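Local coordinates for protein Alpha/beta hydrolase (Novosphingobium aromaticivorans, PDB 3BWX) that is probably a hydrolase of the alpha/beta hydrolase family, its substrate not established here, and binds calcium ions in the crystal, at residues F20-D26 against G54-C60; T111-A116 against L221-L225; P119-A125 against A224-R228. The protein carries 1 engineered substitution. All coordinates share one frame. Residue numbers count along the deposited sequence, not the author numbering.

Interaction 1. Residues F20-D26 against G54-C60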
loop_
_atom_site.group_PDB
_atom_site.type_symbol
_atom_site.label_atom_id
_atom_site.label_comp_id
_atom_site.label_asym_id
_atom_site.label_seq_id
_atom_site.Cartn_x
_atom_site.Cartn_y
_atom_site.Cartn_z
ATOM N N PHE A 20 -3.371 -13.455 -0.394
ATOM C CA PHE A 20 -2.144 -12.841 -0.915
ATOM C C PHE A 20 -1.734 -13.488 -2.211
ATOM O O PHE A 20 -1.944 -14.714 -2.404
ATOM C CB PHE A 20 -0.924 -12.807 0.055
ATOM C CG PHE A 20 -0.389 -14.137 0.502
ATOM C CD1 PHE A 20 -1.058 -14.926 1.448
ATOM C CD2 PHE A 20 0.831 -14.591 0.026
ATOM C CE1 PHE A 20 -0.490 -16.131 1.854
ATOM C CE2 PHE A 20 1.380 -15.773 0.488
ATOM C CZ PHE A 20 0.717 -16.518 1.357
ATOM N N ARG A 21 -1.190 -12.662 -3.107
ATOM C CA ARG A 21 -0.509 -13.180 -4.297
ATOM C C ARG A 21 0.896 -13.506 -3.923
ATOM O O ARG A 21 1.541 -12.701 -3.239
ATOM C CB ARG A 21 -0.514 -12.229 -5.446
ATOM C CG ARG A 21 -1.913 -11.910 -5.998
ATOM C CD ARG A 21 -1.860 -10.956 -7.221
ATOM N NE ARG A 21 -3.120 -10.896 -7.951
ATOM C CZ ARG A 21 -3.300 -10.153 -9.037
ATOM N NH1 ARG A 21 -2.338 -9.398 -9.465
ATOM N NH2 ARG A 21 -4.454 -10.206 -9.694
ATOM N N ALA A 22 1.377 -14.671 -4.327
ATOM C CA ALA A 22 2.765 -15.068 -4.041
ATOM C C ALA A 22 3.506 -15.253 -5.355
ATOM O O ALA A 22 3.038 -15.968 -6.267
ATOM C CB ALA A 22 2.798 -16.378 -3.214
ATOM N N TYR A 23 4.641 -14.593 -5.474
ATOM C CA TYR A 23 5.500 -14.701 -6.641
ATOM C C TYR A 23 6.754 -15.399 -6.222
ATOM O O TYR A 23 7.426 -15.022 -5.283
ATOM C CB TYR A 23 5.862 -13.329 -7.195
ATOM C CG TYR A 23 4.684 -12.481 -7.657
ATOM C CD1 TYR A 23 3.812 -11.893 -6.731
ATOM C CD2 TYR A 23 4.418 -12.256 -8.993
ATOM C CE1 TYR A 23 2.752 -11.097 -7.137
ATOM C CE2 TYR A 23 3.375 -11.448 -9.396
ATOM C CZ TYR A 23 2.510 -10.891 -8.466
ATOM O OH TYR A 23 1.495 -10.088 -8.903
ATOM N N GLU A 24 7.101 -16.441 -6.951
ATOM C CA GLU A 24 8.227 -17.283 -6.599
ATOM C C GLU A 24 9.537 -16.564 -6.915
ATOM O O GLU A 24 9.620 -15.731 -7.836
ATOM C CB GLU A 24 8.140 -18.615 -7.334
ATOM C CG GLU A 24 9.153 -19.625 -6.845
ATOM C CD GLU A 24 8.983 -19.977 -5.361
ATOM O OE1 GLU A 24 9.507 -19.228 -4.460
ATOM O OE2 GLU A 24 8.301 -21.011 -5.110
ATOM N N GLY A 25 10.550 -16.876 -6.130
ATOM C CA GLY A 25 11.869 -16.313 -6.340
ATOM C C GLY A 25 12.893 -16.880 -5.389
ATOM O O GLY A 25 12.643 -17.859 -4.683
ATOM N N ASP A 26 14.023 -16.187 -5.362
ATOM C CA ASP A 26 15.239 -16.583 -4.662
ATOM C C ASP A 26 14.973 -16.820 -3.171
ATOM O O ASP A 26 14.747 -15.877 -2.412
ATOM C CB ASP A 26 16.275 -15.471 -4.895
ATOM C CG ASP A 26 17.676 -15.820 -4.382
ATOM O OD1 ASP A 26 17.868 -16.817 -3.662
ATOM O OD2 ASP A 26 18.583 -15.014 -4.712
ATOM N N GLY A 54 11.430 -13.761 -9.151
ATOM C CA GLY A 54 12.560 -14.591 -9.534
ATOM C C GLY A 54 13.757 -14.112 -8.772
ATOM O O GLY A 54 14.326 -14.849 -7.974
ATOM N N ASP A 55 14.148 -12.866 -9.009
ATOM C CA ASP A 55 15.217 -12.272 -8.204
ATOM C C ASP A 55 14.848 -12.201 -6.729
ATOM O O ASP A 55 15.690 -12.273 -5.869
ATOM C CB ASP A 55 15.549 -10.874 -8.686
ATOM C CG ASP A 55 16.214 -10.868 -10.054
ATOM O OD1 ASP A 55 16.790 -11.882 -10.491
ATOM O OD2 ASP A 55 16.169 -9.812 -10.687
ATOM N N TRP A 56 13.574 -12.053 -6.464
ATOM C CA TRP A 56 12.975 -12.016 -5.145
ATOM C C TRP A 56 11.651 -12.796 -5.079
ATOM O O TRP A 56 10.864 -12.833 -6.045
ATOM C CB TRP A 56 12.634 -10.554 -4.762
ATOM C CG TRP A 56 13.836 -9.669 -4.718
ATOM C CD1 TRP A 56 14.366 -9.024 -5.765
ATOM C CD2 TRP A 56 14.722 -9.426 -3.601
ATOM N NE1 TRP A 56 15.506 -8.356 -5.402
ATOM C CE2 TRP A 56 15.752 -8.596 -4.076
ATOM C CE3 TRP A 56 14.723 -9.789 -2.226
ATOM C CZ2 TRP A 56 16.769 -8.135 -3.237
ATOM C CZ3 TRP A 56 15.759 -9.316 -1.402
ATOM C CH2 TRP A 56 16.741 -8.514 -1.921
ATOM N N ARG A 57 11.428 -13.428 -3.940
ATOM C CA ARG A 57 10.081 -13.885 -3.613
ATOM C C ARG A 57 9.250 -12.657 -3.262
ATOM O O ARG A 57 9.730 -11.792 -2.529
ATOM C CB ARG A 57 10.055 -14.822 -2.425
ATOM C CG ARG A 57 10.852 -16.090 -2.680
ATOM C CD ARG A 57 10.914 -16.938 -1.414
ATOM N NE ARG A 57 11.890 -16.392 -0.470
ATOM C CZ ARG A 57 11.917 -16.644 0.831
ATOM N NH1 ARG A 57 10.988 -17.403 1.405
ATOM N NH2 ARG A 57 12.880 -16.133 1.566
ATOM N N VAL A 58 7.997 -12.605 -3.678
ATOM C CA VAL A 58 7.207 -11.415 -3.421
ATOM C C VAL A 58 5.835 -11.851 -2.931
ATOM O O VAL A 58 5.208 -12.727 -3.553
ATOM C CB VAL A 58 7.022 -10.522 -4.680
ATOM C CG1 VAL A 58 6.319 -9.191 -4.308
ATOM C CG2 VAL A 58 8.314 -10.193 -5.440
ATOM N N LEU A 59 5.416 -11.280 -1.803
ATOM C CA LEU A 59 4.090 -11.533 -1.214
ATOM C C LEU A 59 3.291 -10.228 -1.274
ATOM O O LEU A 59 3.760 -9.175 -0.769
ATOM C CB LEU A 59 4.197 -11.924 0.259
ATOM C CG LEU A 59 4.594 -13.340 0.649
ATOM C CD1 LEU A 59 6.061 -13.407 0.543
ATOM C CD2 LEU A 59 4.084 -13.735 2.073
ATOM N N CYS A 60 2.062 -10.307 -1.809
ATOM C CA CYS A 60 1.179 -9.145 -1.984
ATOM C C CYS A 60 -0.140 -9.434 -1.317
ATOM O O CYS A 60 -1.100 -9.864 -1.963
ATOM C CB CYS A 60 0.975 -8.823 -3.438
ATOM S SG CYS A 60 2.477 -8.402 -4.320
HETATM O O HOH W 1 13.345 -13.529 -1.869
HETATM O O HOH W 2 18.157 -13.242 -6.650
#
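Two glycines bring the backbones unusually close here: Gly25 CA and Gly54 CA are 3.7 Å apart, well below the 4.7 Å from Ala22 CA to Leu59 CA in the strands nearby. A CB built on Gly25 would fall 2.2 Å from Trp56 O, so no side chain fits there, and Gly54, with phi 88°, adopts a conformation that glycine reaches most easily. Two hydrogen bonds close this end, Gly54 N to Glu24 O and Asp26 N to Gly54 O, both 3.0 Å.

Beyond it the two segments settle into a regular antiparallel ladder, their short axes 4.6 Å apart at 167°. Arg21 and Cys60 form a hydrogen-bonded pair (Arg21 N to Cys60 O 3.0 Å, Cys60 N to Arg21 O 2.8 Å), as do Tyr23 and Val58 (Tyr23 N to Val58 O 2.7 Å, Val58 N to Tyr23 O 3.0 Å), with the non-hydrogen-bonded pair Ala22-Leu59 between them. Tyr23 shares a face with Val58 and Cys60; its CB packs 3.9 Å from Val58 CB, and its CE1 lies 3.9 Å from Cys60 SG in an oblique sulfur-aromatic contact. Phe20 CE2 meets Leu59 CD2 at 3.7 Å. At the loop end, one water links Asp26 O with Arg57 N and another joins Asp26 OD2 to Asp55 O; Asp26 OD1 is hydrogen-bonded to Ser28 OG, and Arg57 NH2 to Arg29 O.

This is the antiparallel part of the mixed alpha/beta hydrolase sheet: strand 17-23 runs between 6-11 and 58-61, strand 58-61 pairs in turn with 32-35, and helix 46-52 covers Tyr23 and Val58.

Interaction 2. Residues T111-A116 against L221-L225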
loop_
_atom_site.group_PDB
_atom_site.type_symbol
_atom_site.label_atom_id
_atom_site.label_comp_id
_atom_site.label_asym_id
_atom_site.label_seq_id
_atom_site.Cartn_x
_atom_site.Cartn_y
_atom_site.Cartn_z
ATOM N N THR A 111 3.930 -0.808 7.968
ATOM C CA THR A 111 5.342 -1.159 7.919
ATOM C C THR A 111 6.100 -0.606 9.157
ATOM O O THR A 111 6.864 -1.306 9.797
ATOM C CB THR A 111 5.997 -0.611 6.636
ATOM O OG1 THR A 111 5.450 -1.272 5.495
ATOM C CG2 THR A 111 7.535 -0.842 6.650
HETATM N N MSE A 112 5.801 0.626 9.538
HETATM C CA MSE A 112 6.388 1.169 10.777
HETATM C C MSE A 112 5.967 0.405 12.028
HETATM O O MSE A 112 6.791 0.071 12.881
HETATM C CB MSE A 112 6.066 2.660 10.896
HETATM C CG MSE A 112 6.697 3.516 9.835
HETATM SE SE MSE A 112 6.238 5.450 10.034
HETATM C CE MSE A 112 5.557 5.845 8.287
ATOM N N LEU A 113 4.692 -0.005 12.064
ATOM C CA LEU A 113 4.136 -0.732 13.180
ATOM C C LEU A 113 4.755 -2.145 13.273
ATOM O O LEU A 113 5.119 -2.621 14.358
ATOM C CB LEU A 113 2.610 -0.745 13.055
ATOM C CG LEU A 113 1.993 0.613 13.409
ATOM C CD1 LEU A 113 0.547 0.596 12.926
ATOM C CD2 LEU A 113 2.141 0.932 14.943
ATOM N N LEU A 114 4.938 -2.797 12.126
ATOM C CA LEU A 114 5.617 -4.107 12.105
ATOM C C LEU A 114 7.066 -3.952 12.568
ATOM O O LEU A 114 7.552 -4.795 13.343
ATOM C CB LEU A 114 5.622 -4.712 10.717
ATOM C CG LEU A 114 4.303 -5.261 10.246
ATOM C CD1 LEU A 114 4.344 -5.540 8.730
ATOM C CD2 LEU A 114 3.881 -6.501 11.024
ATOM N N ALA A 115 7.779 -2.914 12.105
ATOM C CA ALA A 115 9.177 -2.706 12.480
ATOM C C ALA A 115 9.301 -2.494 13.979
ATOM O O ALA A 115 10.215 -3.016 14.604
ATOM C CB ALA A 115 9.772 -1.510 11.699
ATOM N N ALA A 116 8.347 -1.770 14.545
ATOM C CA ALA A 116 8.357 -1.439 15.970
ATOM C C ALA A 116 8.435 -2.666 16.862
ATOM O O ALA A 116 9.024 -2.605 17.915
ATOM C CB ALA A 116 7.072 -0.619 16.348
ATOM N N LEU A 221 8.056 5.755 15.748
ATOM C CA LEU A 221 7.843 4.590 14.886
ATOM C C LEU A 221 8.709 4.742 13.603
ATOM O O LEU A 221 9.349 3.802 13.136
ATOM C CB LEU A 221 6.365 4.427 14.529
ATOM C CG LEU A 221 5.404 4.198 15.689
ATOM C CD1 LEU A 221 3.985 4.270 15.155
ATOM C CD2 LEU A 221 5.629 2.847 16.322
ATOM N N PHE A 222 8.760 5.937 13.056
ATOM C CA PHE A 222 9.610 6.164 11.902
ATOM C C PHE A 222 11.057 5.914 12.254
ATOM O O PHE A 222 11.810 5.243 11.552
ATOM C CB PHE A 222 9.439 7.603 11.381
ATOM C CG PHE A 222 10.471 7.969 10.352
ATOM C CD1 PHE A 222 10.366 7.530 9.028
ATOM C CD2 PHE A 222 11.609 8.670 10.712
ATOM C CE1 PHE A 222 11.389 7.749 8.113
ATOM C CE2 PHE A 222 12.625 8.873 9.790
ATOM C CZ PHE A 222 12.498 8.459 8.499
ATOM N N ASP A 223 11.448 6.456 13.394
ATOM C CA ASP A 223 12.862 6.385 13.768
ATOM C C ASP A 223 13.326 4.963 13.986
ATOM O O ASP A 223 14.459 4.602 13.593
ATOM C CB ASP A 223 13.157 7.282 14.960
ATOM C CG ASP A 223 13.529 8.675 14.544
ATOM O OD1 ASP A 223 14.467 8.783 13.722
ATOM O OD2 ASP A 223 12.952 9.672 15.029
ATOM N N ALA A 224 12.456 4.110 14.526
ATOM C CA ALA A 224 12.821 2.723 14.694
ATOM C C ALA A 224 12.995 2.049 13.332
ATOM O O ALA A 224 13.950 1.312 13.114
ATOM C CB ALA A 224 11.799 1.976 15.556
ATOM N N LEU A 225 12.065 2.312 12.418
ATOM C CA LEU A 225 12.220 1.830 11.041
ATOM C C LEU A 225 13.506 2.321 10.362
ATOM O O LEU A 225 14.181 1.559 9.656
ATOM C CB LEU A 225 10.996 2.196 10.170
ATOM C CG LEU A 225 10.942 1.678 8.726
ATOM C CD1 LEU A 225 10.984 0.132 8.629
ATOM C CD2 LEU A 225 9.701 2.190 8.038
HETATM O O HOH W 3 8.817 1.273 14.195
#
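This is an apolar helix-helix crossing on one face of the central alpha/beta hydrolase sheet, between helix 106-117, which follows the probable nucleophile elbow, and helix 219-225, which leads toward strand 230-235. The short axes approach to 8.4 Å and cross at 68°, so contact is concentrated in a compact patch. Met112, present as selenomethionine, and Leu221 have the largest covered areas: their CB atoms stand 4.1 Å apart, and Met112 SE reaches 3.9 Å from Phe222 CA. On the side nearer the sheet, Leu225 sets its CD2 3.7 Å from Met112 CG and its CD1 3.7 Å from Ala115 CB; the small alanine lets the leucine close in. Toward the outer side, Leu221 CD1 touches Leu113 CD2 and Leu221 CD2 touches Ala116 CB, both at 3.8 Å. Met112, Ala115 and Leu225 also rest on strand 122-128, so both helices pack on the same strand.

No direct hydrogen bond joins the segments. A single water donates to Met112 O (2.7 Å) and Leu221 O (2.8 Å), tying two helical carbonyls together. The chemistry therefore implies cohesion through shape and apolar burial, with directional bonding confined to that one solvent bridge.

Interaction 3. Residues P119-A125 against A224-R228; sequences PARIAAA and ALATR
Arg228, Pro119 and Leu225 define this contact, in which the end of one helix meets the entry to a neighbouring strand. Residues 119-121 form a 3-10 turn, closed by Ile122 N to Pro119 O at 3.0 Å; after Ile122 (phi/psi -92/112) the chain bends at Ala123 (-68/-40) into the extended Ala124-Ala125. In the other segment, helix 219-225 gives way to a type I beta turn from Leu225 to Arg228 (Ala226 -68/-8, Thr227 -70/-10; Arg228 N to Leu225 O 3.0 Å), and Thr227 OG1 donates to Ala224 O at 2.7 Å.

Arg228, at phi/psi -112/160, folds its side chain through m, m, m (chi4 126°) so that NE and NH2 both donate to Ile122 O, at 2.8 and 3.0 Å, near the guanidinium plane. Its CD lies 3.2 Å from Pro119 O. Pro119, its CA 6.3 Å from that of Leu225, places CB 3.8 Å from Ala224 O and CG 4.2 Å from Ala224 CB. Leu225, with chi1 t and chi2 p, sends CD1 to within 3.7 Å of Ala125 CB and 4.1 Å of Ile122 CG2.

The turn makes the helix-to-strand connection of an alpha/beta fold: strand 230-235 then joins strand 122-128 in parallel, Ala125 forming backbone hydrogen bonds with Pro229 and Leu231. Polar and apolar contacts work side by side, the Arg228 guanidinium holding Ile122 O and Leu225 packing on Ala125 and Ile122.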
loop_
_atom_site.group_PDB
_atom_site.type_symbol
_atom_site.label_atom_id
_atom_site.label_comp_id
_atom_site.label_asym_id
_atom_site.label_seq_id
_atom_site.Cartn_x
_atom_site.Cartn_y
_atom_site.Cartn_z
ATOM N N PRO A 119 12.834 -4.140 15.151
ATOM C CA PRO A 119 13.326 -3.645 13.867
ATOM C C PRO A 119 14.281 -4.546 13.127
ATOM O O PRO A 119 14.340 -4.476 11.905
ATOM C CB PRO A 119 13.997 -2.302 14.228
ATOM C CG PRO A 119 13.289 -1.899 15.503
ATOM C CD PRO A 119 13.034 -3.183 16.247
ATOM N N ALA A 120 14.962 -5.461 13.816
ATOM C CA ALA A 120 15.897 -6.331 13.122
ATOM C C ALA A 120 15.185 -7.277 12.166
ATOM O O ALA A 120 15.811 -7.849 11.280
ATOM C CB ALA A 120 16.711 -7.134 14.120
ATOM N N ARG A 121 13.876 -7.455 12.326
ATOM C CA ARG A 121 13.120 -8.301 11.420
ATOM C C ARG A 121 13.029 -7.694 9.997
ATOM O O ARG A 121 12.666 -8.388 9.034
ATOM C CB ARG A 121 11.684 -8.534 11.964
ATOM C CG ARG A 121 10.725 -7.352 11.704
ATOM C CD ARG A 121 9.465 -7.303 12.543
ATOM N NE ARG A 121 8.675 -8.501 12.444
ATOM C CZ ARG A 121 7.407 -8.639 12.855
ATOM N NH1 ARG A 121 6.692 -7.633 13.349
ATOM N NH2 ARG A 121 6.828 -9.841 12.745
ATOM N N ILE A 122 13.271 -6.383 9.881
ATOM C CA ILE A 122 13.142 -5.673 8.615
ATOM C C ILE A 122 14.508 -5.707 7.966
ATOM O O ILE A 122 15.459 -5.081 8.439
ATOM C CB ILE A 122 12.722 -4.194 8.826
ATOM C CG1 ILE A 122 11.343 -4.100 9.496
ATOM C CG2 ILE A 122 12.769 -3.403 7.490
ATOM C CD1 ILE A 122 10.167 -4.662 8.676
ATOM N N ALA A 123 14.636 -6.433 6.865
ATOM C CA ALA A 123 15.889 -6.451 6.105
ATOM C C ALA A 123 16.161 -5.101 5.448
ATOM O O ALA A 123 17.292 -4.654 5.406
ATOM C CB ALA A 123 15.858 -7.595 5.074
ATOM N N ALA A 124 15.105 -4.505 4.933
ATOM C CA ALA A 124 15.109 -3.173 4.338
ATOM C C ALA A 124 13.660 -2.775 4.127
ATOM O O ALA A 124 12.748 -3.646 4.177
ATOM C CB ALA A 124 15.907 -3.175 3.017
ATOM N N ALA A 125 13.402 -1.494 3.851
ATOM C CA ALA A 125 12.046 -1.034 3.688
ATOM C C ALA A 125 11.968 0.156 2.716
ATOM O O ALA A 125 12.912 0.916 2.507
ATOM C CB ALA A 125 11.397 -0.672 5.016
ATOM N N ALA A 224 12.456 4.110 14.526
ATOM C CA ALA A 224 12.821 2.723 14.694
ATOM C C ALA A 224 12.995 2.049 13.332
ATOM O O ALA A 224 13.950 1.312 13.114
ATOM C CB ALA A 224 11.799 1.976 15.556
ATOM N N LEU A 225 12.065 2.312 12.418
ATOM C CA LEU A 225 12.220 1.830 11.041
ATOM C C LEU A 225 13.506 2.321 10.362
ATOM O O LEU A 225 14.181 1.559 9.656
ATOM C CB LEU A 225 10.996 2.196 10.170
ATOM C CG LEU A 225 10.942 1.678 8.726
ATOM C CD1 LEU A 225 10.984 0.132 8.629
ATOM C CD2 LEU A 225 9.701 2.190 8.038
ATOM N N ALA A 226 13.817 3.602 10.550
ATOM C CA ALA A 226 14.990 4.217 9.960
ATOM C C ALA A 226 16.319 3.740 10.499
ATOM O O ALA A 226 17.365 4.130 9.965
ATOM C CB ALA A 226 14.894 5.726 10.114
ATOM N N THR A 227 16.321 2.937 11.566
ATOM C CA THR A 227 17.532 2.200 11.921
ATOM C C THR A 227 17.922 1.063 10.949
ATOM O O THR A 227 19.017 0.478 11.077
ATOM C CB THR A 227 17.478 1.609 13.376
ATOM O OG1 THR A 227 16.531 0.530 13.425
ATOM C CG2 THR A 227 17.118 2.683 14.415
ATOM N N ARG A 228 17.026 0.731 10.006
ATOM C CA ARG A 228 17.224 -0.310 9.026
ATOM C C ARG A 228 17.348 0.416 7.684
ATOM O O ARG A 228 16.886 1.563 7.588
ATOM C CB ARG A 228 16.026 -1.256 9.030
ATOM C CG ARG A 228 15.646 -1.749 10.462
ATOM C CD ARG A 228 16.768 -2.545 11.135
ATOM N NE ARG A 228 17.106 -3.612 10.227
ATOM C CZ ARG A 228 18.306 -3.888 9.751
ATOM N NH1 ARG A 228 19.388 -3.262 10.202
ATOM N NH2 ARG A 228 18.427 -4.824 8.827
#

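Interactions 2 and 3 form one continuous patch, their centres 7 Å apart and both drawing on Ala224 and Leu225. Helix 106-117 and strand 122-128 are consecutive, and the two contacts meet where Leu114 O and Arg121 NH1 make a probable hydrogen bond of 3.0 Å and Ala115 CB packs 3.7 Å from Ile122 CG1. Interaction 1 stands apart, its centre 23 Å from that of interaction 2 and 20 Å from that of interaction 3, though sharing the large sheet with the latter. None reaches a calcium ion: the side chains of Trp56 and Leu113 are about 13 and 14 Å from one. In interaction 2, the side chain of Thr111 touches the probable nucleophile elbow (Gly103, Ser105, Gly107).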